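Local coordinates for glycolipid-binding domain-containing protein (Pseudomonas aeruginosa, PDB 2H1T) that is of unknown function but probably binds glycolipids, with a possible part in glycolipid metabolism, at residues His59-Val64 with Leu76-Gly82; Cys100-Trp106 with Ile129-Glu135; Pro109-Thr113 with Gln175-Tyr181; Leu151-Leu157 with Ala168-Val172. All coordinates share one frame; numbering follows the deposited sequence.

Contact 1. Residues His59-Val64 with Leu76-Gly82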
# COMPACT_ATOMS: atom_id res chain seq x y z
N HIS A 59 -15.09 3.68 -26.17
CA HIS A 59 -13.93 4.56 -26.38
C HIS A 59 -13.67 5.40 -25.14
O HIS A 59 -14.55 6.10 -24.67
CB HIS A 59 -14.15 5.51 -27.54
CG HIS A 59 -14.34 4.84 -28.86
ND1 HIS A 59 -13.76 5.32 -30.02
CD2 HIS A 59 -15.05 3.75 -29.22
CE1 HIS A 59 -14.09 4.54 -31.03
NE2 HIS A 59 -14.89 3.58 -30.58
N LEU A 60 -12.43 5.42 -24.66
CA LEU A 60 -12.05 6.24 -23.55
C LEU A 60 -12.23 7.73 -23.86
O LEU A 60 -11.79 8.20 -24.92
CB LEU A 60 -10.60 6.00 -23.16
CG LEU A 60 -10.27 6.61 -21.80
CD1 LEU A 60 -10.77 5.78 -20.64
CD2 LEU A 60 -8.82 6.78 -21.70
N ARG A 61 -12.89 8.46 -22.96
CA ARG A 61 -13.06 9.93 -23.07
C ARG A 61 -12.29 10.69 -21.99
O ARG A 61 -11.80 11.81 -22.25
CB ARG A 61 -14.55 10.33 -23.09
CG ARG A 61 -15.37 9.67 -24.24
CD ARG A 61 -14.74 9.95 -25.68
NE ARG A 61 -14.49 11.39 -25.80
CZ ARG A 61 -15.38 12.32 -26.17
NH1 ARG A 61 -16.62 11.99 -26.49
NH2 ARG A 61 -15.03 13.60 -26.18
N GLU A 62 -12.21 10.14 -20.78
CA GLU A 62 -11.45 10.79 -19.70
C GLU A 62 -10.75 9.79 -18.78
O GLU A 62 -11.27 8.70 -18.49
CB GLU A 62 -12.39 11.71 -18.90
CG GLU A 62 -11.71 12.71 -17.97
CD GLU A 62 -12.71 13.75 -17.44
OE1 GLU A 62 -13.97 13.52 -17.53
OE2 GLU A 62 -12.24 14.81 -16.95
N ALA A 63 -9.57 10.18 -18.33
CA ALA A 63 -8.86 9.40 -17.32
C ALA A 63 -8.24 10.35 -16.28
O ALA A 63 -7.63 11.33 -16.64
CB ALA A 63 -7.80 8.54 -17.98
N VAL A 64 -8.42 10.04 -15.00
CA VAL A 64 -7.83 10.78 -13.88
C VAL A 64 -7.09 9.81 -12.96
O VAL A 64 -7.64 8.77 -12.58
CB VAL A 64 -8.94 11.51 -13.07
CG1 VAL A 64 -8.33 12.36 -12.00
CG2 VAL A 64 -9.78 12.36 -13.99
N LEU A 76 -2.30 12.86 -12.81
CA LEU A 76 -2.41 12.91 -14.28
C LEU A 76 -3.88 12.98 -14.68
O LEU A 76 -4.71 12.20 -14.20
CB LEU A 76 -1.72 11.69 -14.89
CG LEU A 76 -1.78 11.51 -16.43
CD1 LEU A 76 -1.01 12.66 -17.15
CD2 LEU A 76 -1.21 10.14 -16.82
N HIS A 77 -4.19 13.93 -15.56
CA HIS A 77 -5.53 14.11 -16.11
C HIS A 77 -5.46 14.13 -17.64
O HIS A 77 -4.87 15.03 -18.23
CB HIS A 77 -6.12 15.44 -15.64
CG HIS A 77 -7.58 15.59 -15.94
ND1 HIS A 77 -8.26 16.78 -15.74
CD2 HIS A 77 -8.50 14.72 -16.41
CE1 HIS A 77 -9.53 16.63 -16.09
NE2 HIS A 77 -9.71 15.38 -16.49
N LEU A 78 -6.08 13.14 -18.27
CA LEU A 78 -6.09 13.01 -19.73
C LEU A 78 -7.52 13.07 -20.26
O LEU A 78 -8.46 12.56 -19.63
CB LEU A 78 -5.44 11.67 -20.15
CG LEU A 78 -3.97 11.48 -19.83
CD1 LEU A 78 -3.56 10.08 -20.10
CD2 LEU A 78 -3.10 12.49 -20.64
N LEU A 79 -7.66 13.79 -21.37
CA LEU A 79 -8.91 13.82 -22.12
C LEU A 79 -8.63 13.24 -23.51
O LEU A 79 -7.59 13.48 -24.09
CB LEU A 79 -9.50 15.24 -22.21
CG LEU A 79 -10.27 15.81 -21.00
CD1 LEU A 79 -10.58 17.31 -21.17
CD2 LEU A 79 -11.60 15.10 -20.69
N ALA A 80 -9.57 12.45 -24.03
CA ALA A 80 -9.47 11.88 -25.37
C ALA A 80 -10.79 12.13 -26.10
O ALA A 80 -11.85 12.03 -25.50
CB ALA A 80 -9.18 10.39 -25.33
N ASP A 81 -10.74 12.41 -27.40
CA ASP A 81 -11.98 12.67 -28.15
C ASP A 81 -12.75 11.44 -28.64
O ASP A 81 -13.84 11.58 -29.22
CB ASP A 81 -11.75 13.68 -29.29
CG ASP A 81 -10.90 13.14 -30.42
OD1 ASP A 81 -10.36 12.04 -30.32
OD2 ASP A 81 -10.83 13.84 -31.45
N GLY A 82 -12.22 10.24 -28.36
CA GLY A 82 -12.76 8.97 -28.86
C GLY A 82 -12.36 8.64 -30.30
O GLY A 82 -12.78 7.60 -30.86
O HOH W 1 -12.97 13.96 -23.75
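H77 and E62 meet on the looser, partly solvent-exposed face of this antiparallel pair, which also carries V64 and L79. NE2 of H77 donates to OE2 of E62 at 2.6 Å, using the anti lone pair of the carboxylate. E62 has CG anti to its backbone N (chi1 -166°) and runs extended beyond it, which brings the carboxylate to the ring edge with the two planes only 16° apart. OE1 forms a salt bridge to R53, so both oxygens are held, which should restrict rotation. V64 CG2 lies 3.6 Å from H77 CD2.

L60, A63, L78 and A80 are buried, and the tight packing comes from what covers them: I103 of strand 102-106 on L60 and A63, W86 on L60, L78 and A80. A63 and L78 form a hydrogen-bonded pair, each N to the other's O at 2.9 Å.

A80 N still donates to R61 O, and the bent R61 side chain adds a second bond: NE donates to A80 O at 2.7 Å, in the guanidinium plane, while D81 O sits over one face. A water donates to A80 O and weakly accepts from R61 NH2. Past the strand ends, H59 ND1 donates to an in-plane lone pair of G82 O at 2.6 Å.

The hairpin lies between strands 45-54 and 86-88, with R61 and E62 making a classic beta bulge opposite R53.

Contact 2. Residues Cys100-Trp106 with Ile129-Glu135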
# COMPACT_ATOMS: atom_id res chain seq x y z
N CYS A 100 -4.16 6.62 -30.43
CA CYS A 100 -4.54 5.74 -29.33
C CYS A 100 -6.00 5.92 -29.00
O CYS A 100 -6.45 7.03 -28.77
CB CYS A 100 -3.72 6.07 -28.06
SG CYS A 100 -2.00 5.67 -28.21
N LEU A 101 -6.76 4.83 -29.00
CA LEU A 101 -8.18 4.84 -28.61
C LEU A 101 -8.43 4.28 -27.19
O LEU A 101 -9.50 4.56 -26.60
CB LEU A 101 -8.99 3.99 -29.60
CG LEU A 101 -8.92 4.41 -31.07
CD1 LEU A 101 -9.77 3.48 -31.94
CD2 LEU A 101 -9.33 5.83 -31.24
N ASP A 102 -7.50 3.43 -26.70
CA ASP A 102 -7.65 2.72 -25.43
C ASP A 102 -6.43 3.03 -24.55
O ASP A 102 -5.31 3.29 -25.05
CB ASP A 102 -7.78 1.21 -25.61
CG ASP A 102 -8.68 0.84 -26.74
OD1 ASP A 102 -9.94 1.02 -26.63
OD2 ASP A 102 -8.12 0.40 -27.76
N ILE A 103 -6.66 3.00 -23.25
CA ILE A 103 -5.60 3.08 -22.25
C ILE A 103 -5.31 1.65 -21.75
O ILE A 103 -6.20 0.81 -21.71
CB ILE A 103 -6.01 4.02 -21.07
CG1 ILE A 103 -5.75 5.48 -21.45
CG2 ILE A 103 -5.21 3.77 -19.81
CD1 ILE A 103 -6.04 6.47 -20.29
N ASP A 104 -4.05 1.42 -21.41
CA ASP A 104 -3.59 0.20 -20.75
C ASP A 104 -2.76 0.65 -19.54
O ASP A 104 -1.71 1.30 -19.69
CB ASP A 104 -2.78 -0.65 -21.72
CG ASP A 104 -2.22 -1.93 -21.10
OD1 ASP A 104 -2.36 -2.16 -19.85
OD2 ASP A 104 -1.59 -2.72 -21.86
N ILE A 105 -3.25 0.34 -18.36
CA ILE A 105 -2.60 0.73 -17.09
C ILE A 105 -1.93 -0.54 -16.61
O ILE A 105 -2.59 -1.57 -16.52
CB ILE A 105 -3.65 1.12 -16.01
CG1 ILE A 105 -4.41 2.42 -16.36
CG2 ILE A 105 -2.95 1.28 -14.66
CD1 ILE A 105 -5.80 2.51 -15.75
N TRP A 106 -0.66 -0.44 -16.22
CA TRP A 106 0.04 -1.50 -15.45
C TRP A 106 0.14 -0.98 -14.02
O TRP A 106 0.48 0.19 -13.80
CB TRP A 106 1.48 -1.77 -15.98
CG TRP A 106 2.30 -2.58 -15.02
CD1 TRP A 106 3.19 -2.12 -14.05
CD2 TRP A 106 2.27 -4.01 -14.86
NE1 TRP A 106 3.68 -3.18 -13.31
CE2 TRP A 106 3.14 -4.35 -13.80
CE3 TRP A 106 1.55 -5.02 -15.50
CZ2 TRP A 106 3.34 -5.66 -13.38
CZ3 TRP A 106 1.76 -6.34 -15.08
CH2 TRP A 106 2.64 -6.64 -14.04
N ILE A 129 -3.92 -2.78 -32.36
CA ILE A 129 -4.36 -1.51 -31.82
C ILE A 129 -3.13 -0.73 -31.40
O ILE A 129 -2.02 -1.28 -31.32
CB ILE A 129 -5.36 -1.69 -30.63
CG1 ILE A 129 -4.63 -2.17 -29.36
CG2 ILE A 129 -6.48 -2.69 -30.98
CD1 ILE A 129 -5.44 -2.12 -28.11
N ARG A 130 -3.34 0.57 -31.20
CA ARG A 130 -2.39 1.47 -30.58
C ARG A 130 -2.93 1.88 -29.21
O ARG A 130 -3.91 2.64 -29.07
CB ARG A 130 -2.09 2.64 -31.51
CG ARG A 130 -0.98 3.56 -31.01
CD ARG A 130 -0.76 4.80 -31.91
NE ARG A 130 -0.27 4.42 -33.21
CZ ARG A 130 0.96 3.97 -33.46
NH1 ARG A 130 1.90 3.88 -32.50
NH2 ARG A 130 1.28 3.59 -34.70
N ALA A 131 -2.33 1.32 -28.16
CA ALA A 131 -2.79 1.55 -26.82
C ALA A 131 -1.98 2.65 -26.16
O ALA A 131 -0.78 2.77 -26.38
CB ALA A 131 -2.69 0.26 -25.98
N LEU A 132 -2.61 3.46 -25.34
CA LEU A 132 -1.85 4.41 -24.51
C LEU A 132 -1.44 3.76 -23.19
O LEU A 132 -2.25 3.56 -22.28
CB LEU A 132 -2.64 5.73 -24.33
CG LEU A 132 -1.96 6.83 -23.57
CD1 LEU A 132 -0.64 7.26 -24.29
CD2 LEU A 132 -2.93 8.04 -23.42
N TYR A 133 -0.17 3.38 -23.10
CA TYR A 133 0.31 2.52 -22.02
C TYR A 133 0.81 3.44 -20.92
O TYR A 133 1.68 4.30 -21.16
CB TYR A 133 1.44 1.64 -22.50
CG TYR A 133 2.10 0.82 -21.41
CD1 TYR A 133 1.41 -0.24 -20.80
CD2 TYR A 133 3.41 1.09 -20.99
CE1 TYR A 133 2.00 -1.02 -19.80
CE2 TYR A 133 3.99 0.31 -19.99
CZ TYR A 133 3.29 -0.73 -19.40
OH TYR A 133 3.92 -1.47 -18.39
N ILE A 134 0.26 3.26 -19.73
CA ILE A 134 0.58 4.10 -18.55
C ILE A 134 0.94 3.13 -17.42
O ILE A 134 0.11 2.36 -16.94
CB ILE A 134 -0.65 4.96 -18.13
CG1 ILE A 134 -1.18 5.72 -19.33
CG2 ILE A 134 -0.27 5.95 -16.96
CD1 ILE A 134 -2.54 6.39 -19.15
N GLU A 135 2.21 3.17 -17.03
CA GLU A 135 2.78 2.28 -16.03
C GLU A 135 2.87 3.02 -14.71
O GLU A 135 3.61 4.01 -14.60
CB GLU A 135 4.13 1.79 -16.51
CG GLU A 135 4.75 0.70 -15.74
CD GLU A 135 6.12 0.31 -16.31
OE1 GLU A 135 6.19 -0.19 -17.47
OE2 GLU A 135 7.11 0.48 -15.58
O HOH W 2 -6.37 1.80 -29.32
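W106 and E135 lie side by side and point the same way from neighbouring parallel strands, CD1 of W106 touching CG of E135 at 3.6 Å, with ring and carboxylate planes 76° apart. Y133 runs alongside W106 as well. Its CG is anti to the backbone N (chi1 174°), which sends the ring along the sheet until OH is 3.4 Å from W106 CB. That hydroxyl donates to E135 OE1 at 2.8 Å. D104 comes at the same ring from its CD1 side, its carboxylate nearly perpendicular to it, while its OD2 is held by Q146.

The other face is apolar: I103 CD1 meets I134 CD1 at 3.7 Å. Just before the strand, C100 CB lies beside L132 CB at 3.9 Å. There a water accepts from L101 N and donates to D102 OD2 and R130 O; the same OD2 makes a salt bridge with R118. The W106 ring also meets that of W14 of the second subunit.

A ladder of four backbone bonds, such as L132 N to D102 O at 2.7 Å, joins the strands. With helix 113-119 between them, they form a beta-alpha-beta unit at one edge of the mixed sheet.

Contact 3. Residues Pro109-Thr113 with Gln175-Tyr181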
# COMPACT_ATOMS: atom_id res chain seq x y z
N PRO A 109 -5.48 -5.65 -14.74
CA PRO A 109 -6.09 -6.39 -15.86
C PRO A 109 -7.45 -5.81 -16.26
O PRO A 109 -8.09 -6.26 -17.24
CB PRO A 109 -6.22 -7.79 -15.28
CG PRO A 109 -6.50 -7.56 -13.88
CD PRO A 109 -5.69 -6.34 -13.46
N PHE A 110 -7.89 -4.77 -15.55
CA PHE A 110 -9.13 -4.08 -15.96
C PHE A 110 -9.07 -3.62 -17.40
O PHE A 110 -10.03 -3.83 -18.17
CB PHE A 110 -9.48 -2.88 -15.09
CG PHE A 110 -10.70 -2.12 -15.56
CD1 PHE A 110 -11.91 -2.78 -15.84
CD2 PHE A 110 -10.66 -0.78 -15.71
CE1 PHE A 110 -13.03 -2.11 -16.27
CE2 PHE A 110 -11.79 -0.09 -16.15
CZ PHE A 110 -12.97 -0.75 -16.44
N THR A 111 -7.96 -2.99 -17.77
CA THR A 111 -7.92 -2.27 -19.03
C THR A 111 -7.98 -3.15 -20.29
O THR A 111 -8.30 -2.67 -21.36
CB THR A 111 -6.73 -1.28 -19.09
OG1 THR A 111 -5.48 -1.96 -18.86
CG2 THR A 111 -6.94 -0.18 -18.05
N ASN A 112 -7.75 -4.45 -20.13
CA ASN A 112 -7.93 -5.40 -21.24
C ASN A 112 -9.39 -5.44 -21.73
O ASN A 112 -9.67 -5.85 -22.85
CB ASN A 112 -7.49 -6.79 -20.79
CG ASN A 112 -6.00 -6.88 -20.51
OD1 ASN A 112 -5.56 -6.78 -19.36
ND2 ASN A 112 -5.22 -7.00 -21.55
N THR A 113 -10.31 -5.01 -20.87
CA THR A 113 -11.72 -4.98 -21.22
C THR A 113 -12.03 -3.99 -22.34
O THR A 113 -12.88 -4.26 -23.18
CB THR A 113 -12.54 -4.67 -19.97
OG1 THR A 113 -12.36 -5.75 -19.06
CG2 THR A 113 -14.04 -4.55 -20.27
N GLN A 175 -19.07 -10.02 -19.70
CA GLN A 175 -18.95 -8.58 -19.88
C GLN A 175 -17.54 -8.17 -20.33
O GLN A 175 -17.23 -6.99 -20.50
CB GLN A 175 -19.37 -7.86 -18.59
CG GLN A 175 -20.88 -7.96 -18.26
CD GLN A 175 -21.29 -9.35 -17.75
OE1 GLN A 175 -20.57 -9.94 -16.93
NE2 GLN A 175 -22.44 -9.89 -18.27
N GLY A 176 -16.65 -9.15 -20.48
CA GLY A 176 -15.31 -8.86 -20.98
C GLY A 176 -14.36 -8.51 -19.87
O GLY A 176 -13.25 -8.08 -20.12
N LEU A 177 -14.78 -8.70 -18.62
CA LEU A 177 -13.90 -8.53 -17.48
C LEU A 177 -13.03 -9.77 -17.29
O LEU A 177 -13.50 -10.89 -17.29
CB LEU A 177 -14.67 -8.19 -16.19
CG LEU A 177 -15.36 -6.84 -16.01
CD1 LEU A 177 -14.33 -5.68 -15.98
CD2 LEU A 177 -16.47 -6.58 -17.00
N VAL A 178 -11.74 -9.52 -17.08
CA VAL A 178 -10.77 -10.56 -16.87
C VAL A 178 -11.08 -11.37 -15.59
O VAL A 178 -11.25 -10.80 -14.48
CB VAL A 178 -9.32 -9.98 -16.84
CG1 VAL A 178 -8.34 -11.03 -16.41
CG2 VAL A 178 -8.91 -9.40 -18.17
N ILE A 179 -11.17 -12.67 -15.77
CA ILE A 179 -11.16 -13.63 -14.66
C ILE A 179 -9.71 -14.00 -14.31
O ILE A 179 -9.25 -13.79 -13.17
CB ILE A 179 -12.02 -14.92 -15.02
CG1 ILE A 179 -13.45 -14.50 -15.35
CG2 ILE A 179 -12.09 -15.94 -13.82
CD1 ILE A 179 -14.34 -15.68 -15.81
N ASP A 180 -9.02 -14.59 -15.29
CA ASP A 180 -7.62 -15.02 -15.15
C ASP A 180 -6.79 -14.38 -16.22
O ASP A 180 -7.09 -14.45 -17.38
CB ASP A 180 -7.45 -16.51 -15.24
CG ASP A 180 -8.07 -17.24 -14.09
OD1 ASP A 180 -8.00 -16.73 -12.94
OD2 ASP A 180 -8.63 -18.34 -14.33
N TYR A 181 -5.74 -13.74 -15.78
CA TYR A 181 -4.63 -13.26 -16.62
C TYR A 181 -3.50 -14.19 -16.18
O TYR A 181 -2.80 -13.94 -15.21
CB TYR A 181 -4.33 -11.80 -16.34
CG TYR A 181 -3.53 -11.18 -17.46
CD1 TYR A 181 -2.39 -11.81 -17.96
CD2 TYR A 181 -3.90 -9.95 -18.01
CE1 TYR A 181 -1.65 -11.24 -18.99
CE2 TYR A 181 -3.15 -9.35 -19.03
CZ TYR A 181 -2.04 -10.01 -19.53
OH TYR A 181 -1.28 -9.47 -20.54
O HOH W 3 -10.77 -6.81 -17.09
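The ring of F110 takes L177 CD1 at its edge, 3.8 Å from CD1 of F110, the two side chains lying side by side and pointing the same way. F114 meets the same phenylalanine edge-to-face. The ring of Y181 likewise has a neighbour at its edge, the amide of N112, which crosses the tyrosine at about a right angle with the two planes 64° apart. P109 CB approaches that ring obliquely, 4.2 Å from CD2 of Y181.

Between these two aromatic ends V178 wedges itself against the 109-113 turn. With CG1 anti to its backbone N (chi1 171°), the valine turns CG2 onto P109 O at 3.4 Å and onto the CB of N112, while CG1 packs on the proline CB.

Polar links run alongside, next to L177. T113 OG1 donates to G176 O at 2.7 Å, approaching from well above the carbonyl plane. It also accepts from a water that donates to P109 O and accepts from V178 N, so this one water stitches both segments through three bonds. G176 has a positive phi, and at its backbone angles a CB would jam against the carbonyl O of Q175, which calls for glycine here.

W10 of the second subunit packs on P109 and F110 and hydrogen-bonds to V178 O, extending the buried cluster across the dimer. Within the chain, the turn packs by side chains and a water, without strand pairing, against the chain entering strand 178-181, and so docks the lead-in to helix 113-119 of a beta-alpha-beta unit.

Contact 4. Residues Leu151-Leu157 with Ala168-Val172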
# COMPACT_ATOMS: atom_id res chain seq x y z
N LEU A 151 -10.35 -15.96 -29.49
CA LEU A 151 -10.17 -17.41 -29.68
C LEU A 151 -11.53 -18.07 -29.56
O LEU A 151 -11.89 -18.95 -30.36
CB LEU A 151 -9.18 -18.00 -28.68
CG LEU A 151 -7.77 -17.35 -28.65
CD1 LEU A 151 -6.93 -18.01 -27.55
CD2 LEU A 151 -7.11 -17.45 -30.03
N ASP A 152 -12.26 -17.68 -28.52
CA ASP A 152 -13.68 -18.02 -28.36
C ASP A 152 -14.33 -16.93 -27.52
O ASP A 152 -13.67 -15.92 -27.22
CB ASP A 152 -13.87 -19.47 -27.81
CG ASP A 152 -13.35 -19.68 -26.40
OD1 ASP A 152 -13.16 -18.71 -25.64
OD2 ASP A 152 -13.18 -20.86 -26.01
N ALA A 153 -15.60 -17.10 -27.14
CA ALA A 153 -16.28 -16.00 -26.39
C ALA A 153 -15.57 -15.62 -25.13
O ALA A 153 -15.61 -14.47 -24.75
CB ALA A 153 -17.71 -16.37 -26.04
N SER A 154 -14.93 -16.58 -24.48
CA SER A 154 -14.33 -16.29 -23.16
C SER A 154 -12.78 -16.22 -23.15
O SER A 154 -12.16 -16.00 -22.10
CB SER A 154 -14.88 -17.28 -22.14
OG SER A 154 -14.30 -18.56 -22.31
N HIS A 155 -12.14 -16.38 -24.31
CA HIS A 155 -10.69 -16.36 -24.38
C HIS A 155 -10.21 -15.45 -25.48
O HIS A 155 -10.66 -15.57 -26.64
CB HIS A 155 -10.13 -17.75 -24.65
CG HIS A 155 -10.36 -18.74 -23.56
ND1 HIS A 155 -11.51 -19.49 -23.49
CD2 HIS A 155 -9.58 -19.14 -22.52
CE1 HIS A 155 -11.44 -20.31 -22.46
NE2 HIS A 155 -10.27 -20.12 -21.86
N TYR A 156 -9.25 -14.58 -25.12
CA TYR A 156 -8.56 -13.68 -26.01
C TYR A 156 -7.04 -13.86 -25.94
O TYR A 156 -6.48 -13.93 -24.83
CB TYR A 156 -8.89 -12.23 -25.63
CG TYR A 156 -10.23 -11.82 -26.12
CD1 TYR A 156 -11.39 -12.21 -25.45
CD2 TYR A 156 -10.38 -11.09 -27.32
CE1 TYR A 156 -12.66 -11.87 -25.94
CE2 TYR A 156 -11.66 -10.72 -27.78
CZ TYR A 156 -12.77 -11.13 -27.11
OH TYR A 156 -14.04 -10.81 -27.57
N LEU A 157 -6.40 -13.93 -27.11
CA LEU A 157 -4.95 -13.87 -27.20
C LEU A 157 -4.45 -12.44 -27.26
O LEU A 157 -4.78 -11.68 -28.19
CB LEU A 157 -4.44 -14.66 -28.38
CG LEU A 157 -2.92 -14.72 -28.60
CD1 LEU A 157 -2.25 -15.55 -27.49
CD2 LEU A 157 -2.64 -15.24 -29.97
N ALA A 168 -0.12 -13.66 -24.07
CA ALA A 168 -0.91 -14.28 -23.03
C ALA A 168 -2.32 -14.59 -23.55
O ALA A 168 -2.80 -13.94 -24.50
CB ALA A 168 -0.99 -13.38 -21.79
N VAL A 169 -2.93 -15.64 -22.98
CA VAL A 169 -4.36 -15.94 -23.19
C VAL A 169 -5.18 -15.53 -21.98
O VAL A 169 -4.93 -15.99 -20.88
CB VAL A 169 -4.66 -17.43 -23.41
CG1 VAL A 169 -6.21 -17.68 -23.34
CG2 VAL A 169 -4.08 -17.93 -24.71
N LEU A 170 -6.13 -14.62 -22.18
CA LEU A 170 -6.96 -14.07 -21.11
C LEU A 170 -8.29 -14.79 -21.06
O LEU A 170 -8.92 -15.04 -22.12
CB LEU A 170 -7.19 -12.56 -21.27
CG LEU A 170 -5.96 -11.71 -21.64
CD1 LEU A 170 -6.32 -10.19 -21.52
CD2 LEU A 170 -4.74 -12.04 -20.88
N LEU A 171 -8.68 -15.20 -19.86
CA LEU A 171 -10.01 -15.75 -19.64
C LEU A 171 -10.87 -14.59 -19.10
O LEU A 171 -10.53 -13.97 -18.08
CB LEU A 171 -9.97 -16.89 -18.63
CG LEU A 171 -11.30 -17.54 -18.31
CD1 LEU A 171 -11.83 -18.42 -19.45
CD2 LEU A 171 -11.22 -18.36 -17.02
N VAL A 172 -11.96 -14.30 -19.80
CA VAL A 172 -12.85 -13.20 -19.50
C VAL A 172 -14.29 -13.69 -19.31
O VAL A 172 -14.66 -14.78 -19.76
CB VAL A 172 -12.78 -12.08 -20.57
CG1 VAL A 172 -11.32 -11.66 -20.75
CG2 VAL A 172 -13.34 -12.54 -21.95
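H155 leaves its strand opposite L171 and can be followed outward. CB passes 3.9 Å from L170 O. With CG anti to the carbonyl carbon (chi1 -65°), the ring then turns so that L171 lies over its face: L171 CD1 is 3.7 Å from the ring centroid, a CH-pi contact. CE1 and NE2 both lie under that methyl, NE2 the closer at 3.3 Å from L171 CD1. At the ring edge ND1 donates to D152 OD1 at 2.8 Å, the carboxylate oxygen lying in the ring plane. This bond fixes the ring's rotation. The same oxygen weakly accepts from S154 N, bracing the type I turn from D152 to H155, and H155 O takes both L151 N and D152 N at a classic bulge.

Y156 and V172 cross at about a right angle, CD1 of Y156 being 4.0 Å from CG2 of V172. The backbones of Y156 and L170 exchange two bonds, the shorter from L170 N to Y156 O at 2.8 Å.

This hairpin of strands 155-160 and 167-172 lies between strands 142-152 and 178-181 of the mixed sheet, with I116 of helix 113-119 packed on Y156 and V172.

In the fold
From the N terminus, contact 1 closes first, a short hairpin loop within the six-stranded antiparallel sheet. Contact 2 opens later, and its loop spans the helix 113-119 crossover. Before it closes, contact 3 opens at 109-113, so the two loops cross, and contact 3 is completed only at 175-181, far along the chain. Contact 4 starts after contact 2 ends and is nested inside the loop of contact 3, closing the hairpin of strands 155-160 and 167-172. Contacts 2, 3 and 4 all reach the mixed sheet; a probable hydrogen bond between I105 N and T111 OG1 links contacts 2 and 3, and backbone bonds of L171 to I179 and D180 link contacts 3 and 4. Contacts 1 and 2 pack together across the two sheets.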